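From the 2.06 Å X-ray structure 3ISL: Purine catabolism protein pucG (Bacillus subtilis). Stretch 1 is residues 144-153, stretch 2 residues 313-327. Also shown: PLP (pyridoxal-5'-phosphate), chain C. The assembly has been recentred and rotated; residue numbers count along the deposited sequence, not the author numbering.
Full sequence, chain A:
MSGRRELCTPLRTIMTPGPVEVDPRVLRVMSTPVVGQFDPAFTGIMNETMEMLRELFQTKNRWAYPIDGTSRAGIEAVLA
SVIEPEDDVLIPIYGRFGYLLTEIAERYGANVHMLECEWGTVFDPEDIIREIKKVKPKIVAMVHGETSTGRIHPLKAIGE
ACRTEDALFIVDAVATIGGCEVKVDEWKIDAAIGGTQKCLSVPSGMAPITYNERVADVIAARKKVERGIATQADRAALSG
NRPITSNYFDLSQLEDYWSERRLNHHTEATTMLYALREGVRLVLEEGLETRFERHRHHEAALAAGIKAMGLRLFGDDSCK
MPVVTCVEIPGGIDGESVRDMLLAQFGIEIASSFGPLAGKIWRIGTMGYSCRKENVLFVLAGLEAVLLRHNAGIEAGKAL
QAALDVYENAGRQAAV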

# COMPACT_ATOMS: atom_id res chain seq x y z
N HIS A 144 -16.51 -4.76 -13.58
CA HIS A 144 -16.47 -4.64 -15.07
C HIS A 144 -16.06 -5.94 -15.75
O HIS A 144 -16.78 -6.46 -16.66
CB HIS A 144 -15.52 -3.47 -15.51
CG HIS A 144 -15.61 -3.11 -16.97
ND1 HIS A 144 -14.61 -2.41 -17.61
CD2 HIS A 144 -16.54 -3.41 -17.93
CE1 HIS A 144 -14.92 -2.26 -18.90
NE2 HIS A 144 -16.12 -2.81 -19.11
N GLY A 145 -14.89 -6.45 -15.36
CA GLY A 145 -14.36 -7.68 -15.96
C GLY A 145 -14.01 -8.66 -14.82
O GLY A 145 -13.20 -8.32 -13.93
N GLU A 146 -14.62 -9.85 -14.82
CA GLU A 146 -14.28 -10.89 -13.79
C GLU A 146 -13.23 -11.78 -14.36
O GLU A 146 -13.55 -12.56 -15.31
CB GLU A 146 -15.46 -11.87 -13.55
CG GLU A 146 -16.50 -11.44 -12.58
CD GLU A 146 -16.03 -11.49 -11.15
OE1 GLU A 146 -15.02 -12.15 -10.86
OE2 GLU A 146 -16.71 -10.91 -10.29
N THR A 147 -12.01 -11.75 -13.80
CA THR A 147 -10.95 -12.57 -14.27
C THR A 147 -11.21 -13.97 -13.84
O THR A 147 -10.70 -14.88 -14.48
CB THR A 147 -9.54 -12.17 -13.74
OG1 THR A 147 -9.59 -12.09 -12.31
CG2 THR A 147 -9.13 -10.83 -14.28
N SER A 148 -11.98 -14.15 -12.76
CA SER A 148 -12.27 -15.48 -12.25
C SER A 148 -13.02 -16.30 -13.30
O SER A 148 -12.88 -17.49 -13.37
CB SER A 148 -13.08 -15.39 -10.92
OG SER A 148 -14.37 -14.77 -11.15
N THR A 149 -13.85 -15.65 -14.09
CA THR A 149 -14.68 -16.35 -15.07
C THR A 149 -14.32 -15.98 -16.52
O THR A 149 -14.70 -16.64 -17.44
CB THR A 149 -16.19 -16.16 -14.82
OG1 THR A 149 -16.63 -14.85 -15.17
CG2 THR A 149 -16.59 -16.51 -13.33
N GLY A 150 -13.51 -14.94 -16.68
CA GLY A 150 -13.14 -14.43 -18.01
C GLY A 150 -14.21 -13.66 -18.76
O GLY A 150 -14.11 -13.52 -19.99
N ARG A 151 -15.24 -13.17 -18.07
CA ARG A 151 -16.34 -12.45 -18.72
C ARG A 151 -16.21 -10.99 -18.42
O ARG A 151 -15.76 -10.64 -17.37
CB ARG A 151 -17.74 -12.94 -18.27
CG ARG A 151 -17.99 -14.42 -18.57
CD ARG A 151 -18.00 -14.69 -20.08
NE ARG A 151 -16.77 -15.17 -20.70
CZ ARG A 151 -16.11 -16.25 -20.30
NH1 ARG A 151 -16.55 -16.84 -19.23
NH2 ARG A 151 -15.04 -16.71 -20.92
N ILE A 152 -16.50 -10.18 -19.44
CA ILE A 152 -16.62 -8.76 -19.33
C ILE A 152 -18.10 -8.40 -19.51
O ILE A 152 -18.81 -8.97 -20.39
CB ILE A 152 -15.64 -8.00 -20.30
CG1 ILE A 152 -15.57 -6.51 -19.97
CG2 ILE A 152 -15.91 -8.28 -21.74
CD1 ILE A 152 -14.40 -5.74 -20.76
N HIS A 153 -18.57 -7.52 -18.64
CA HIS A 153 -20.00 -7.09 -18.58
C HIS A 153 -20.26 -5.71 -19.20
O HIS A 153 -19.52 -4.77 -18.87
CB HIS A 153 -20.45 -7.04 -17.11
CG HIS A 153 -21.90 -7.28 -16.94
ND1 HIS A 153 -22.39 -8.41 -16.32
CD2 HIS A 153 -22.97 -6.61 -17.42
CE1 HIS A 153 -23.71 -8.40 -16.38
NE2 HIS A 153 -24.08 -7.32 -17.05
N LEU A 313 -12.04 -23.30 -25.45
CA LEU A 313 -12.22 -22.24 -24.46
C LEU A 313 -13.49 -22.47 -23.61
O LEU A 313 -14.50 -22.94 -24.11
CB LEU A 313 -12.27 -20.87 -25.15
CG LEU A 313 -11.02 -20.51 -25.97
CD1 LEU A 313 -11.11 -19.07 -26.52
CD2 LEU A 313 -9.74 -20.71 -25.16
N PHE A 314 -13.40 -22.14 -22.33
CA PHE A 314 -14.57 -22.05 -21.47
C PHE A 314 -15.34 -20.76 -21.73
O PHE A 314 -14.73 -19.70 -22.04
CB PHE A 314 -14.10 -22.05 -20.01
CG PHE A 314 -15.16 -21.67 -18.99
CD1 PHE A 314 -16.14 -22.58 -18.63
CD2 PHE A 314 -15.13 -20.42 -18.38
CE1 PHE A 314 -17.14 -22.23 -17.66
CE2 PHE A 314 -16.10 -20.07 -17.41
CZ PHE A 314 -17.10 -20.96 -17.05
N GLY A 315 -16.67 -20.84 -21.59
CA GLY A 315 -17.42 -19.62 -21.32
C GLY A 315 -18.14 -19.04 -22.53
O GLY A 315 -17.90 -19.48 -23.67
N ASP A 316 -19.03 -18.08 -22.25
CA ASP A 316 -19.90 -17.44 -23.24
C ASP A 316 -19.01 -16.57 -24.13
O ASP A 316 -18.46 -15.57 -23.67
CB ASP A 316 -20.93 -16.55 -22.53
CG ASP A 316 -22.13 -16.21 -23.38
OD1 ASP A 316 -21.99 -15.69 -24.52
OD2 ASP A 316 -23.25 -16.44 -22.87
N ASP A 317 -18.90 -16.98 -25.41
CA ASP A 317 -18.10 -16.26 -26.40
C ASP A 317 -18.60 -14.82 -26.64
O ASP A 317 -17.83 -13.97 -27.04
CB ASP A 317 -17.96 -17.07 -27.72
CG ASP A 317 -19.29 -17.27 -28.47
OD1 ASP A 317 -20.25 -16.44 -28.38
OD2 ASP A 317 -19.40 -18.30 -29.19
N SER A 318 -19.85 -14.50 -26.35
CA SER A 318 -20.33 -13.13 -26.62
C SER A 318 -19.86 -12.09 -25.62
O SER A 318 -19.82 -10.90 -25.91
CB SER A 318 -21.85 -13.08 -26.77
OG SER A 318 -22.47 -13.48 -25.56
N CYS A 319 -19.47 -12.52 -24.44
CA CYS A 319 -18.99 -11.59 -23.45
C CYS A 319 -17.58 -12.02 -23.00
O CYS A 319 -17.29 -11.99 -21.81
CB CYS A 319 -19.98 -11.54 -22.26
SG CYS A 319 -20.24 -13.23 -21.48
N LYS A 320 -16.70 -12.39 -23.92
CA LYS A 320 -15.38 -12.84 -23.54
C LYS A 320 -14.51 -11.62 -23.16
O LYS A 320 -14.34 -10.72 -23.94
CB LYS A 320 -14.64 -13.59 -24.63
CG LYS A 320 -13.23 -14.07 -24.14
CD LYS A 320 -12.38 -14.70 -25.31
CE LYS A 320 -10.98 -15.03 -24.81
NZ LYS A 320 -10.20 -13.77 -24.54
N MET A 321 -13.95 -11.64 -21.97
CA MET A 321 -12.97 -10.60 -21.60
C MET A 321 -11.74 -10.67 -22.54
O MET A 321 -11.11 -11.71 -22.66
CB MET A 321 -12.54 -10.81 -20.14
CG MET A 321 -11.87 -9.57 -19.51
SD MET A 321 -11.55 -9.66 -17.70
CE MET A 321 -11.77 -11.34 -17.42
N PRO A 322 -11.35 -9.55 -23.16
CA PRO A 322 -10.28 -9.68 -24.20
C PRO A 322 -8.93 -10.10 -23.58
O PRO A 322 -8.20 -10.92 -24.20
CB PRO A 322 -10.17 -8.25 -24.82
CG PRO A 322 -11.54 -7.61 -24.51
CD PRO A 322 -11.85 -8.16 -23.07
N VAL A 323 -8.69 -9.68 -22.34
CA VAL A 323 -7.38 -9.87 -21.69
C VAL A 323 -7.20 -11.15 -20.87
O VAL A 323 -6.16 -11.34 -20.25
CB VAL A 323 -6.86 -8.58 -20.96
CG1 VAL A 323 -6.83 -7.39 -21.98
CG2 VAL A 323 -7.76 -8.22 -19.75
N VAL A 324 -8.18 -12.05 -20.92
CA VAL A 324 -8.02 -13.32 -20.23
C VAL A 324 -8.62 -14.32 -21.17
O VAL A 324 -9.61 -14.03 -21.82
CB VAL A 324 -8.81 -13.31 -18.87
CG1 VAL A 324 -8.85 -14.67 -18.22
CG2 VAL A 324 -8.15 -12.31 -17.87
N THR A 325 -8.03 -15.51 -21.19
CA THR A 325 -8.47 -16.57 -22.05
C THR A 325 -8.51 -17.83 -21.21
O THR A 325 -7.50 -18.20 -20.61
CB THR A 325 -7.45 -16.71 -23.20
OG1 THR A 325 -7.63 -15.56 -24.00
CG2 THR A 325 -7.75 -18.00 -24.10
N CYS A 326 -9.69 -18.41 -21.08
CA CYS A 326 -9.94 -19.54 -20.17
C CYS A 326 -9.90 -20.80 -21.01
O CYS A 326 -10.78 -21.01 -21.87
CB CYS A 326 -11.33 -19.41 -19.48
SG CYS A 326 -11.52 -17.91 -18.54
N VAL A 327 -8.89 -21.63 -20.77
CA VAL A 327 -8.67 -22.81 -21.58
C VAL A 327 -9.14 -24.01 -20.78
O VAL A 327 -8.75 -24.16 -19.63
CB VAL A 327 -7.18 -22.98 -21.94
CG1 VAL A 327 -6.93 -24.27 -22.82
CG2 VAL A 327 -6.65 -21.70 -22.63
N1 PLP C . -10.92 -6.95 -8.49
C2 PLP C . -10.76 -7.69 -9.75
C2A PLP C . -11.70 -7.73 -10.79
C3 PLP C . -9.61 -8.46 -10.01
O3 PLP C . -9.45 -9.14 -11.18
C4 PLP C . -8.57 -8.54 -9.12
C4A PLP C . -7.30 -9.40 -9.48
C5 PLP C . -8.67 -7.85 -7.92
C6 PLP C . -9.82 -7.07 -7.57
C5A PLP C . -7.54 -8.01 -6.96
O4P PLP C . -7.05 -6.81 -6.59
P PLP C . -5.80 -6.95 -5.64
O1P PLP C . -5.30 -8.39 -5.55
O2P PLP C . -6.41 -6.27 -4.25
O3P PLP C . -4.60 -5.91 -6.17
O HOH W 1 -12.01 -15.11 -20.95

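The contact is a short backbone bridge between two distant segments of one chain, held by two main-chain hydrogen bonds and flanked by the side chains of Arg-151 and Met-321. Stretch 1 folds back on itself: Glu-146 N donates to Arg-151 O (2.9 Å) and His-153 N to His-144 O (2.9 Å), so residues 145-146 and 151-152 lie as paired strands joined by a tight loop. The strand 151-152 meets stretch 2 through a single beta bridge, Arg-151 with Lys-320. Met-321 N donates to Gly-150 O (2.7 Å, 162°). Ile-152 N donates to Cys-319 O (3.1 Å, 159°), and the CA-H of Arg-151 adds a contact to the same acceptor, with Arg-151 CA 3.3 Å from Cys-319 O. A water donates to both Gly-150 O and Val-324 O (2.8 Å each), extending the link to the strand that begins at Val-324.

Met-321 points toward stretch 1 and reaches across the loop. Its CE lies 3.0 Å from Glu-146 O and 3.5 Å from Thr-147 CA, while its SD sits 3.9 Å from Gly-145 CA; a CB on Gly-145 would clash with that sulfur. Val-324 CG2 meets Thr-147 CG2 at 4.0 Å. Gly-150 has a positive phi, which favours glycine, and its CA is 3.9 Å from Cys-326 SG, where a CB would also clash. Ile-152 adds apolar packing, with CB 4.2 Å from Met-321 CG and CD1 4.2 Å from Pro-322 CD.

Arg-151 starts away from stretch 2, but its bent side chain, with chi1 and chi2 both m, brings the guanidinium back to it. CD packs very closely on Cys-319 SG (3.0 Å). Gly-315 CA and Asp-316 N lie over one face of the guanidinium, and NH1 is 3.6 Å from Gly-315 CA, so a CB on that glycine would run into NH1. NH2 approaches Phe-314 O at 3.2 Å, placing the charged group beside a carbonyl. The edge of the Phe-314 ring faces Thr-149 O, with CE2 3.7 Å from that oxygen.

Internal bonds brace both partners. Lys-320 points away from stretch 1, and its NZ donates to Met-321 O (2.9 Å) and Val-324 O (2.8 Å), tying together the ends of the type I turn from Met-321 to Val-324. In stretch 1, Ser-148 OG donates to Glu-146 OE1 (2.7 Å). Thr-147 also serves the cofactor: its OG1 shares a hydrogen bond with PLP O3 at 3.2 Å, while its CG2 packs against stretch 2.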